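Local coordinates for mandelate racemase/muconate lactonizing enzyme, C-terminal domain protein (Paracoccus denitrificans, PDB 4DWD) that binds magnesium and, as a member of the mandelate racemase branch of the enolase superfamily, may act as a hydro-lyase, at residues B[8-12]-B[52-56]; B[27-31]-B[97-102]; B[150-154]-B[325-329]; B[39-44]-B[301-305]. All blocks are in the same frame, centred on the assembly; numbering follows the deposited sequence.

Contact 1 of 4, residues B[8-12]-B[52-56]; sequences VEALS and LGVVA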
loop_
_atom_site.group_PDB
_atom_site.type_symbol
_atom_site.label_atom_id
_atom_site.label_comp_id
_atom_site.label_asym_id
_atom_site.label_seq_id
_atom_site.Cartn_x
_atom_site.Cartn_y
_atom_site.Cartn_z
ATOM N N VAL B 8 6.030 -38.886 32.006
ATOM C CA VAL B 8 6.611 -38.209 30.851
ATOM C C VAL B 8 8.126 -38.224 31.035
ATOM O O VAL B 8 8.640 -37.728 32.041
ATOM C CB VAL B 8 6.100 -36.755 30.712
ATOM C CG1 VAL B 8 6.792 -36.059 29.543
ATOM C CG2 VAL B 8 4.586 -36.708 30.546
ATOM N N GLU B 9 8.838 -38.819 30.081
ATOM C CA GLU B 9 10.298 -38.917 30.147
ATOM C C GLU B 9 10.945 -38.162 29.003
ATOM O O GLU B 9 10.499 -38.261 27.855
ATOM C CB GLU B 9 10.751 -40.361 30.024
ATOM C CG GLU B 9 10.413 -41.250 31.193
ATOM C CD GLU B 9 10.679 -42.684 30.822
ATOM O OE1 GLU B 9 11.850 -43.108 30.851
ATOM O OE2 GLU B 9 9.727 -43.371 30.449
ATOM N N ALA B 10 12.015 -37.442 29.322
ATOM C CA ALA B 10 12.806 -36.713 28.329
ATOM C C ALA B 10 14.138 -37.444 28.150
ATOM O O ALA B 10 14.893 -37.596 29.112
ATOM C CB ALA B 10 13.040 -35.277 28.795
ATOM N N LEU B 11 14.416 -37.896 26.928
ATOM C CA LEU B 11 15.537 -38.793 26.656
ATOM C C LEU B 11 16.474 -38.242 25.582
ATOM O O LEU B 11 16.050 -37.917 24.470
ATOM C CB LEU B 11 15.001 -40.154 26.192
ATOM C CG LEU B 11 14.038 -40.899 27.125
ATOM C CD1 LEU B 11 13.533 -42.164 26.454
ATOM C CD2 LEU B 11 14.687 -41.207 28.469
ATOM N N SER B 12 17.757 -38.148 25.928
ATOM C CA SER B 12 18.808 -37.815 24.980
ATOM C C SER B 12 19.423 -39.143 24.543
ATOM O O SER B 12 19.940 -39.895 25.381
ATOM C CB SER B 12 19.857 -36.912 25.639
ATOM O OG SER B 12 21.001 -36.747 24.814
ATOM N N LEU B 52 14.675 -30.754 26.015
ATOM C CA LEU B 52 14.450 -31.856 26.936
ATOM C C LEU B 52 14.357 -31.384 28.390
ATOM O O LEU B 52 13.532 -31.896 29.151
ATOM C CB LEU B 52 15.542 -32.915 26.776
ATOM C CG LEU B 52 15.563 -33.678 25.441
ATOM C CD1 LEU B 52 16.764 -34.624 25.431
ATOM C CD2 LEU B 52 14.268 -34.448 25.192
ATOM N N GLY B 53 15.175 -30.401 28.760
ATOM C CA GLY B 53 15.093 -29.790 30.085
ATOM C C GLY B 53 13.762 -29.086 30.321
ATOM O O GLY B 53 13.191 -29.165 31.412
ATOM N N VAL B 54 13.246 -28.406 29.296
ATOM C CA VAL B 54 11.944 -27.751 29.408
ATOM C C VAL B 54 10.844 -28.806 29.564
ATOM O O VAL B 54 9.933 -28.644 30.377
ATOM C CB VAL B 54 11.705 -26.798 28.214
ATOM C CG1 VAL B 54 10.251 -26.350 28.160
ATOM C CG2 VAL B 54 12.621 -25.582 28.307
ATOM N N VAL B 55 10.936 -29.910 28.818
ATOM C CA VAL B 55 9.985 -31.017 29.032
ATOM C C VAL B 55 10.028 -31.508 30.491
ATOM O O VAL B 55 8.994 -31.569 31.162
ATOM C CB VAL B 55 10.232 -32.190 28.055
ATOM C CG1 VAL B 55 9.341 -33.388 28.383
ATOM C CG2 VAL B 55 9.991 -31.749 26.613
ATOM N N ALA B 56 11.224 -31.835 30.979
ATOM C CA ALA B 56 11.370 -32.429 32.310
ATOM C C ALA B 56 10.942 -31.479 33.436
ATOM O O ALA B 56 10.258 -31.887 34.376
ATOM C CB ALA B 56 12.803 -32.889 32.530
#

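Contact 2 of 4, residues B[27-31]-B[97-102]; sequences FVRIT and ACDIAL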
loop_
_atom_site.group_PDB
_atom_site.type_symbol
_atom_site.label_atom_id
_atom_site.label_comp_id
_atom_site.label_asym_id
_atom_site.label_seq_id
_atom_site.Cartn_x
_atom_site.Cartn_y
_atom_site.Cartn_z
ATOM N N PHE B 27 14.121 -37.316 22.399
ATOM C CA PHE B 27 12.815 -37.967 22.368
ATOM C C PHE B 27 12.057 -37.742 23.655
ATOM O O PHE B 27 12.654 -37.499 24.707
ATOM C CB PHE B 27 12.958 -39.474 22.093
ATOM C CG PHE B 27 13.619 -39.787 20.777
ATOM C CD1 PHE B 27 12.985 -39.474 19.579
ATOM C CD2 PHE B 27 14.883 -40.383 20.737
ATOM C CE1 PHE B 27 13.587 -39.765 18.361
ATOM C CE2 PHE B 27 15.498 -40.666 19.521
ATOM C CZ PHE B 27 14.847 -40.348 18.331
ATOM N N VAL B 28 10.735 -37.805 23.548
ATOM C CA VAL B 28 9.860 -37.786 24.712
ATOM C C VAL B 28 9.079 -39.094 24.703
ATOM O O VAL B 28 8.461 -39.452 23.697
ATOM C CB VAL B 28 8.912 -36.559 24.703
ATOM C CG1 VAL B 28 7.910 -36.641 25.847
ATOM C CG2 VAL B 28 9.706 -35.267 24.819
ATOM N N ARG B 29 9.134 -39.823 25.818
ATOM C CA ARG B 29 8.331 -41.026 25.976
ATOM C C ARG B 29 7.254 -40.748 27.010
ATOM O O ARG B 29 7.561 -40.386 28.147
ATOM C CB ARG B 29 9.191 -42.229 26.386
ATOM C CG ARG B 29 8.346 -43.471 26.672
ATOM C CD ARG B 29 9.172 -44.732 26.844
ATOM N NE ARG B 29 10.158 -44.616 27.905
ATOM C CZ ARG B 29 11.236 -45.393 27.993
ATOM N NH1 ARG B 29 11.461 -46.328 27.077
ATOM N NH2 ARG B 29 12.096 -45.229 28.985
ATOM N N ILE B 30 5.998 -40.883 26.598
ATOM C CA ILE B 30 4.859 -40.717 27.514
ATOM C C ILE B 30 4.200 -42.070 27.749
ATOM O O ILE B 30 3.812 -42.745 26.801
ATOM C CB ILE B 30 3.835 -39.671 27.006
ATOM C CG1 ILE B 30 4.551 -38.344 26.699
ATOM C CG2 ILE B 30 2.715 -39.461 28.029
ATOM C CD1 ILE B 30 3.653 -37.165 26.351
ATOM N N THR B 31 4.057 -42.440 29.024
ATOM C CA THR B 31 3.439 -43.700 29.403
ATOM C C THR B 31 2.102 -43.391 30.046
ATOM O O THR B 31 2.014 -42.535 30.933
ATOM C CB THR B 31 4.338 -44.489 30.366
ATOM O OG1 THR B 31 5.636 -44.625 29.773
ATOM C CG2 THR B 31 3.759 -45.880 30.644
ATOM N N ALA B 97 7.232 -32.120 20.607
ATOM C CA ALA B 97 7.557 -33.496 20.986
ATOM C C ALA B 97 6.432 -34.113 21.825
ATOM O O ALA B 97 6.056 -35.280 21.624
ATOM C CB ALA B 97 8.874 -33.518 21.751
ATOM N N CYS B 98 5.891 -33.334 22.762
ATOM C CA CYS B 98 4.809 -33.839 23.607
ATOM C C CYS B 98 3.536 -34.061 22.805
ATOM O O CYS B 98 2.836 -35.039 23.038
ATOM C CB CYS B 98 4.555 -32.910 24.798
ATOM S SG CYS B 98 5.943 -32.837 25.960
ATOM N N ASP B 99 3.242 -33.166 21.858
ATOM C CA ASP B 99 2.087 -33.344 20.991
ATOM C C ASP B 99 2.164 -34.640 20.205
ATOM O O ASP B 99 1.189 -35.393 20.120
ATOM C CB ASP B 99 1.970 -32.176 20.013
ATOM C CG ASP B 99 0.766 -32.301 19.116
ATOM O OD1 ASP B 99 -0.342 -31.904 19.538
ATOM O OD2 ASP B 99 0.909 -32.810 18.001
ATOM N N ILE B 100 3.336 -34.914 19.638
ATOM C CA ILE B 100 3.505 -36.112 18.813
ATOM C C ILE B 100 3.307 -37.375 19.691
ATOM O O ILE B 100 2.611 -38.318 19.300
ATOM C CB ILE B 100 4.873 -36.120 18.103
ATOM C CG1 ILE B 100 4.955 -34.998 17.051
ATOM C CG2 ILE B 100 5.093 -37.464 17.403
ATOM C CD1 ILE B 100 6.379 -34.687 16.622
ATOM N N ALA B 101 3.883 -37.356 20.892
ATOM C CA ALA B 101 3.748 -38.485 21.809
ATOM C C ALA B 101 2.284 -38.722 22.210
ATOM O O ALA B 101 1.852 -39.883 22.298
ATOM C CB ALA B 101 4.627 -38.285 23.030
ATOM N N LEU B 102 1.533 -37.647 22.450
ATOM C CA LEU B 102 0.126 -37.776 22.828
ATOM C C LEU B 102 -0.724 -38.288 21.679
ATOM O O LEU B 102 -1.654 -39.053 21.898
ATOM C CB LEU B 102 -0.438 -36.477 23.418
ATOM C CG LEU B 102 0.167 -36.115 24.788
ATOM C CD1 LEU B 102 -0.339 -34.765 25.283
ATOM C CD2 LEU B 102 -0.084 -37.204 25.837
#

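Contact 3 of 4, residues B[150-154]-B[325-329]; sequences RVEAE and LADRW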
loop_
_atom_site.group_PDB
_atom_site.type_symbol
_atom_site.label_atom_id
_atom_site.label_comp_id
_atom_site.label_asym_id
_atom_site.label_seq_id
_atom_site.Cartn_x
_atom_site.Cartn_y
_atom_site.Cartn_z
ATOM N N ARG B 150 23.492 -40.836 -3.698
ATOM C CA ARG B 150 22.192 -40.798 -3.027
ATOM C C ARG B 150 21.084 -41.151 -4.022
ATOM O O ARG B 150 20.144 -41.872 -3.693
ATOM C CB ARG B 150 21.925 -39.409 -2.431
ATOM C CG ARG B 150 22.871 -38.931 -1.328
ATOM C CD ARG B 150 22.541 -39.459 0.073
ATOM N NE ARG B 150 21.111 -39.360 0.381
ATOM C CZ ARG B 150 20.529 -38.360 1.036
ATOM N NH1 ARG B 150 21.242 -37.347 1.526
ATOM N NH2 ARG B 150 19.215 -38.387 1.205
ATOM N N VAL B 151 21.197 -40.641 -5.249
ATOM C CA VAL B 151 20.177 -40.899 -6.268
ATOM C C VAL B 151 20.112 -42.376 -6.641
ATOM O O VAL B 151 19.023 -42.942 -6.750
ATOM C CB VAL B 151 20.367 -40.011 -7.519
ATOM C CG1 VAL B 151 19.536 -40.521 -8.694
ATOM C CG2 VAL B 151 19.984 -38.584 -7.182
ATOM N N GLU B 152 21.276 -43.003 -6.791
ATOM C CA GLU B 152 21.341 -44.438 -7.086
ATOM C C GLU B 152 20.662 -45.242 -5.967
ATOM O O GLU B 152 19.940 -46.206 -6.237
ATOM C CB GLU B 152 22.795 -44.900 -7.281
ATOM C CG GLU B 152 22.952 -46.300 -7.888
ATOM C CD GLU B 152 22.706 -47.437 -6.905
ATOM O OE1 GLU B 152 22.888 -47.249 -5.677
ATOM O OE2 GLU B 152 22.322 -48.534 -7.364
ATOM N N ALA B 153 20.888 -44.829 -4.724
ATOM C CA ALA B 153 20.389 -45.565 -3.556
ATOM C C ALA B 153 18.888 -45.375 -3.327
ATOM O O ALA B 153 18.193 -46.294 -2.863
ATOM C CB ALA B 153 21.170 -45.152 -2.315
ATOM N N GLU B 154 18.381 -44.195 -3.678
ATOM C CA GLU B 154 17.061 -43.769 -3.210
ATOM C C GLU B 154 16.005 -43.596 -4.304
ATOM O O GLU B 154 14.808 -43.558 -4.010
ATOM C CB GLU B 154 17.213 -42.481 -2.376
ATOM C CG GLU B 154 18.066 -42.711 -1.129
ATOM C CD GLU B 154 18.653 -41.455 -0.505
ATOM O OE1 GLU B 154 18.086 -40.350 -0.654
ATOM O OE2 GLU B 154 19.694 -41.593 0.178
ATOM N N LEU B 325 13.926 -36.431 2.602
ATOM C CA LEU B 325 14.794 -37.493 3.108
ATOM C C LEU B 325 16.229 -36.970 3.194
ATOM O O LEU B 325 16.963 -36.905 2.190
ATOM C CB LEU B 325 14.699 -38.760 2.249
ATOM C CG LEU B 325 15.617 -39.918 2.688
ATOM C CD1 LEU B 325 15.223 -40.430 4.074
ATOM C CD2 LEU B 325 15.573 -41.032 1.657
ATOM N N ALA B 326 16.620 -36.584 4.405
ATOM C CA ALA B 326 17.900 -35.903 4.612
ATOM C C ALA B 326 19.068 -36.859 4.899
ATOM O O ALA B 326 18.893 -38.078 4.952
ATOM C CB ALA B 326 17.768 -34.839 5.698
ATOM N N ASP B 327 20.252 -36.281 5.093
ATOM C CA ASP B 327 21.501 -37.031 5.211
ATOM C C ASP B 327 21.522 -38.012 6.368
ATOM O O ASP B 327 20.912 -37.789 7.407
ATOM C CB ASP B 327 22.681 -36.072 5.366
ATOM C CG ASP B 327 22.597 -34.887 4.416
ATOM O OD1 ASP B 327 21.762 -33.996 4.670
ATOM O OD2 ASP B 327 23.367 -34.852 3.435
ATOM N N ARG B 328 22.246 -39.108 6.166
ATOM C CA ARG B 328 22.531 -40.069 7.232
ATOM C C ARG B 328 21.278 -40.638 7.880
ATOM O O ARG B 328 21.229 -40.862 9.095
ATOM C CB ARG B 328 23.477 -39.463 8.284
ATOM C CG ARG B 328 24.821 -38.999 7.740
ATOM C CD ARG B 328 25.618 -40.138 7.121
ATOM N NE ARG B 328 25.595 -41.346 7.952
ATOM C CZ ARG B 328 26.458 -41.614 8.929
ATOM N NH1 ARG B 328 27.442 -40.762 9.213
ATOM N NH2 ARG B 328 26.342 -42.741 9.624
ATOM N N TRP B 329 20.273 -40.898 7.052
ATOM C CA TRP B 329 19.053 -41.524 7.527
ATOM C C TRP B 329 19.281 -42.918 8.066
ATOM O O TRP B 329 18.437 -43.439 8.799
ATOM C CB TRP B 329 17.962 -41.499 6.457
ATOM C CG TRP B 329 18.366 -41.978 5.072
ATOM C CD1 TRP B 329 18.869 -41.219 4.008
ATOM C CD2 TRP B 329 18.235 -43.342 4.542
ATOM N NE1 TRP B 329 19.080 -42.013 2.900
ATOM C CE2 TRP B 329 18.723 -43.296 3.156
ATOM C CE3 TRP B 329 17.793 -44.556 5.064
ATOM C CZ2 TRP B 329 18.743 -44.421 2.346
ATOM C CZ3 TRP B 329 17.822 -45.685 4.237
ATOM C CH2 TRP B 329 18.297 -45.621 2.913
HETATM O O HOH W 1 24.113 -37.091 1.950
#

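Contact 4 of 4, residues B[39-44]-B[301-305]; sequences WGEASP and QPGVG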
loop_
_atom_site.group_PDB
_atom_site.type_symbol
_atom_site.label_atom_id
_atom_site.label_comp_id
_atom_site.label_asym_id
_atom_site.label_seq_id
_atom_site.Cartn_x
_atom_site.Cartn_y
_atom_site.Cartn_z
ATOM N N TRP B 39 5.453 -42.024 21.614
ATOM C CA TRP B 39 6.760 -41.452 21.307
ATOM C C TRP B 39 6.662 -40.129 20.600
ATOM O O TRP B 39 5.928 -39.992 19.618
ATOM C CB TRP B 39 7.543 -42.419 20.432
ATOM C CG TRP B 39 8.103 -43.557 21.236
ATOM C CD1 TRP B 39 7.603 -44.844 21.364
ATOM C CD2 TRP B 39 9.296 -43.514 22.080
ATOM N NE1 TRP B 39 8.398 -45.586 22.200
ATOM C CE2 TRP B 39 9.430 -44.844 22.665
ATOM C CE3 TRP B 39 10.235 -42.532 22.394
ATOM C CZ2 TRP B 39 10.479 -45.165 23.526
ATOM C CZ3 TRP B 39 11.279 -42.860 23.264
ATOM C CH2 TRP B 39 11.394 -44.149 23.813
ATOM N N GLY B 40 7.442 -39.156 21.066
ATOM C CA GLY B 40 7.553 -37.850 20.404
ATOM C C GLY B 40 9.014 -37.486 20.209
ATOM O O GLY B 40 9.918 -38.144 20.743
ATOM N N GLU B 41 9.261 -36.440 19.427
ATOM C CA GLU B 41 10.629 -36.021 19.120
ATOM C C GLU B 41 10.703 -34.503 19.068
ATOM O O GLU B 41 9.785 -33.861 18.547
ATOM C CB GLU B 41 11.094 -36.621 17.790
ATOM C CG GLU B 41 12.525 -36.231 17.454
ATOM C CD GLU B 41 13.161 -37.062 16.355
ATOM O OE1 GLU B 41 12.481 -37.866 15.677
ATOM O OE2 GLU B 41 14.379 -36.891 16.171
ATOM N N ALA B 42 11.782 -33.952 19.636
ATOM C CA ALA B 42 12.099 -32.518 19.533
ATOM C C ALA B 42 13.296 -32.348 18.607
ATOM O O ALA B 42 14.221 -33.164 18.636
ATOM C CB ALA B 42 12.446 -31.937 20.902
ATOM N N SER B 43 13.307 -31.280 17.809
ATOM C CA SER B 43 14.431 -31.021 16.906
ATOM C C SER B 43 15.726 -31.004 17.719
ATOM O O SER B 43 15.834 -30.239 18.682
ATOM C CB SER B 43 14.221 -29.682 16.203
ATOM O OG SER B 43 15.174 -29.499 15.167
ATOM N N PRO B 44 16.713 -31.844 17.341
ATOM C CA PRO B 44 17.896 -32.029 18.197
ATOM C C PRO B 44 18.974 -30.965 17.948
ATOM O O PRO B 44 20.150 -31.291 17.664
ATOM C CB PRO B 44 18.376 -33.420 17.798
ATOM C CG PRO B 44 18.020 -33.533 16.354
ATOM C CD PRO B 44 16.707 -32.790 16.203
ATOM N N GLN B 301 14.840 -35.818 10.369
ATOM C CA GLN B 301 15.042 -36.954 11.286
ATOM C C GLN B 301 14.408 -38.242 10.753
ATOM O O GLN B 301 13.308 -38.196 10.200
ATOM C CB GLN B 301 14.510 -36.616 12.685
ATOM C CG GLN B 301 15.064 -35.317 13.279
ATOM C CD GLN B 301 16.589 -35.285 13.311
ATOM O OE1 GLN B 301 17.240 -36.270 13.660
ATOM N NE2 GLN B 301 17.161 -34.147 12.947
ATOM N N PRO B 302 15.083 -39.399 10.932
ATOM C CA PRO B 302 14.630 -40.627 10.260
ATOM C C PRO B 302 13.602 -41.463 11.024
ATOM O O PRO B 302 13.041 -42.408 10.460
ATOM C CB PRO B 302 15.925 -41.435 10.125
ATOM C CG PRO B 302 16.741 -41.018 11.300
ATOM C CD PRO B 302 16.450 -39.544 11.474
ATOM N N GLY B 303 13.366 -41.132 12.290
ATOM C CA GLY B 303 12.500 -41.950 13.137
ATOM C C GLY B 303 11.167 -41.308 13.451
ATOM O O GLY B 303 10.311 -41.161 12.575
ATOM N N VAL B 304 10.981 -40.943 14.718
ATOM C CA VAL B 304 9.694 -40.380 15.182
ATOM C C VAL B 304 9.227 -39.184 14.344
ATOM O O VAL B 304 8.078 -39.151 13.900
ATOM C CB VAL B 304 9.740 -40.039 16.690
ATOM C CG1 VAL B 304 8.459 -39.351 17.168
ATOM C CG2 VAL B 304 9.963 -41.304 17.503
ATOM N N GLY B 305 10.116 -38.224 14.098
ATOM C CA GLY B 305 9.735 -37.031 13.327
ATOM C C GLY B 305 9.300 -37.379 11.911
ATOM O O GLY B 305 8.371 -36.789 11.372
HETATM O O HOH W 2 14.164 -39.808 14.654
HETATM O O HOH W 3 16.396 -38.283 15.235
HETATM O O HOH W 4 15.354 -31.345 13.133
#

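Contact 1 of 4, residues B[8-12]-B[52-56]
Ala10 is the low point of the strand face that receives helix 49-63. Its methyl group is short enough to let the helix backbone come close: Ala10 CB lies 3.4 Å from Leu52 O, and the CA atoms of Ala10 and Leu52 are 5.3 Å apart. Three helix side chains border this methyl. Leu52 CD2 stands 3.9 Å from Ala10 CB, Val55 CG1 4.2 Å and Ala56 CB 4.4 Å, so Ala10 CB fills the hollow between residues one helical turn apart. Leu52 is the main bump; its m,t conformation carries the side chain across to the strand, with CD1 on the Ser12 side, 3.5 Å from Leu11 O and 3.9 Å from Ser12 CB. At the other end Val8 CG1 meets Val55 CG1 at 3.9 Å. This is the alpha/beta packing of the N-terminal capping domain of the enolase superfamily, in which an antiparallel sheet carries helices on one face. The helix runs nearly antiparallel to strand 5-14, at 162° and 7.7 Å between the segment axes. Strand alternation sends Val8 and Ala10 toward the helix and Glu9 and Leu11 away from it, and Glu9 forms a salt bridge with Arg29 of the adjacent strand. Val55 also touches Val28 there and Ala94 of helix 90-110, and Val8 N donates a hydrogen bond to Glu64, a calcium-binding residue with no ion on it in this chain.

Contact 2 of 4, residues B[27-31]-B[97-102]
Two branched side chains of strand 24-32, Val28 and Ile30, point at helix 90-110 and meet a surface made largely of small residues. Val28 takes the t rotamer, which places CG2 3.6 Å from Ala97 CB and CG1 4.3 Å from Cys98 SG. Ile30 is m,t: its extended chain carries CD1 to the helix, 3.6 Å from Ala101 CB and 4.0 Å from Cys98 O. Ala97 and Ala101, one turn apart, keep this side of the helix low, and the segment axes pass 8.1 Å apart at 41°. Such packing of a long helix on the antiparallel sheet builds the N-terminal capping domain of the enolase superfamily. The CA-to-CB bond of Leu102 points sideways to the strand, but its m,t conformation brings CD2 to 3.8 Å from Ile30 CD1. Phe27 and Arg29 point away from the helix. The Phe27 ring meets that of Phe336 with the planes nearly perpendicular, while the t,t start of the Arg29 chain carries its guanidinium to a salt bridge with Glu9.

Contact 3 of 4, residues B[150-154]-B[325-329]
A buried arginine joins two parts of the chain 171 residues apart, and its guanidinium meets both a carboxylate of its own helix and the backbone at the end of a strand. The setting is the C-terminal (beta/alpha)7beta barrel domain of the enolase superfamily, a modified TIM barrel, where helix 140-154 packs outside strand 125-132 and residues 325-329 leave the end of strand 323-325. Arg150 and Glu154, one turn apart, form a two-pronged salt bridge: Arg150 NE to Glu154 OE2 at 2.7 Å and Arg150 NH2 to Glu154 OE1 at 2.9 Å. Arg150 NH2 also donates to Leu325 O at 2.9 Å, near the guanidinium plane. On the far side of the guanidinium, Arg150 NH1 makes a long salt bridge of 3.8 Å to Asp327 OD2, and water 1 lies between them, 2.9 Å from Arg150 NH1 and 2.8 Å from Asp327 OD2. Asp327 is paired more strongly with Arg162, and Ser131 O accepts a further bond from Arg150 NH1. Leu325 CD2 packs against the Glu154 carboxylate, 3.5 Å from Glu154 OE1. Trp329 points its indole edge at the same group, where Trp329 NE1 donates to Glu154 OE2 at 2.8 Å.

Contact 4 of 4, residues B[39-44]-B[301-305]
Residues 301-305 lead from a loop of the barrel domain into helix 304-314, and here the helix start meets strand 37-42 of the N-terminal capping domain, making this an interdomain contact of the enolase fold. Gln301 comes first. Its CG is 3.4 Å from Glu41 OE2 and its NE2 3.6 Å from Pro44 CD, so the side chain spans from the carboxylate to the proline ring. Two waters extend the link: water 3 donates to both Glu41 OE2 (2.6 Å) and Gln301 OE1 (2.7 Å), and water 4 is 2.8 Å from Ser43 OG and makes a weak 3.3 Å bond to Gln301 NE2. The strongest polar partner of Gln301 is Arg331, hydrogen-bonded to OE1. Pro302 turns away from the strand, its backbone hydrogen-bonded to Ala340. Gly303, at the N-cap position, has no side chain to cap the helix; water 2 takes a weak bond from Gly303 N at 2.8 Å and donates to Glu41 OE1 at 2.8 Å. Val304 points at the strand and supplies the apolar part, with CG1 3.6 Å from Trp39 O and from Gly40 C, and CG2 4.0 Å from Trp39 CB. The far end of the Trp39 side chain leads away toward Val359. In the first turn of the helix, Gly305 N donates to Glu41 OE1, a carboxylate oxygen from the other domain, at 2.9 Å.

How the contacts relate
Contacts 1, 2 and 4 cluster around one antiparallel sheet, their centres about 10 to 13 Å apart. They use its successive strands 5-14, 24-32 and 37-42, and their segments alternate along the chain. Contacts 1 and 2 set helices 49-63 and 90-110 against the sheet within the N-terminal domain. Contact 4 joins strand 37-42, outermost within this chain, to helix 304-314, and is the one of the four that ties that domain to the barrel. Contact 3 lies wholly within the barrel, about 30 Å from contact 1 and about 27 Å from contact 2 between centres, but about 18 Å from contact 4; its segments alternate with those of contact 4, and Trp329 O packs 3.5 Å from Pro302 CB.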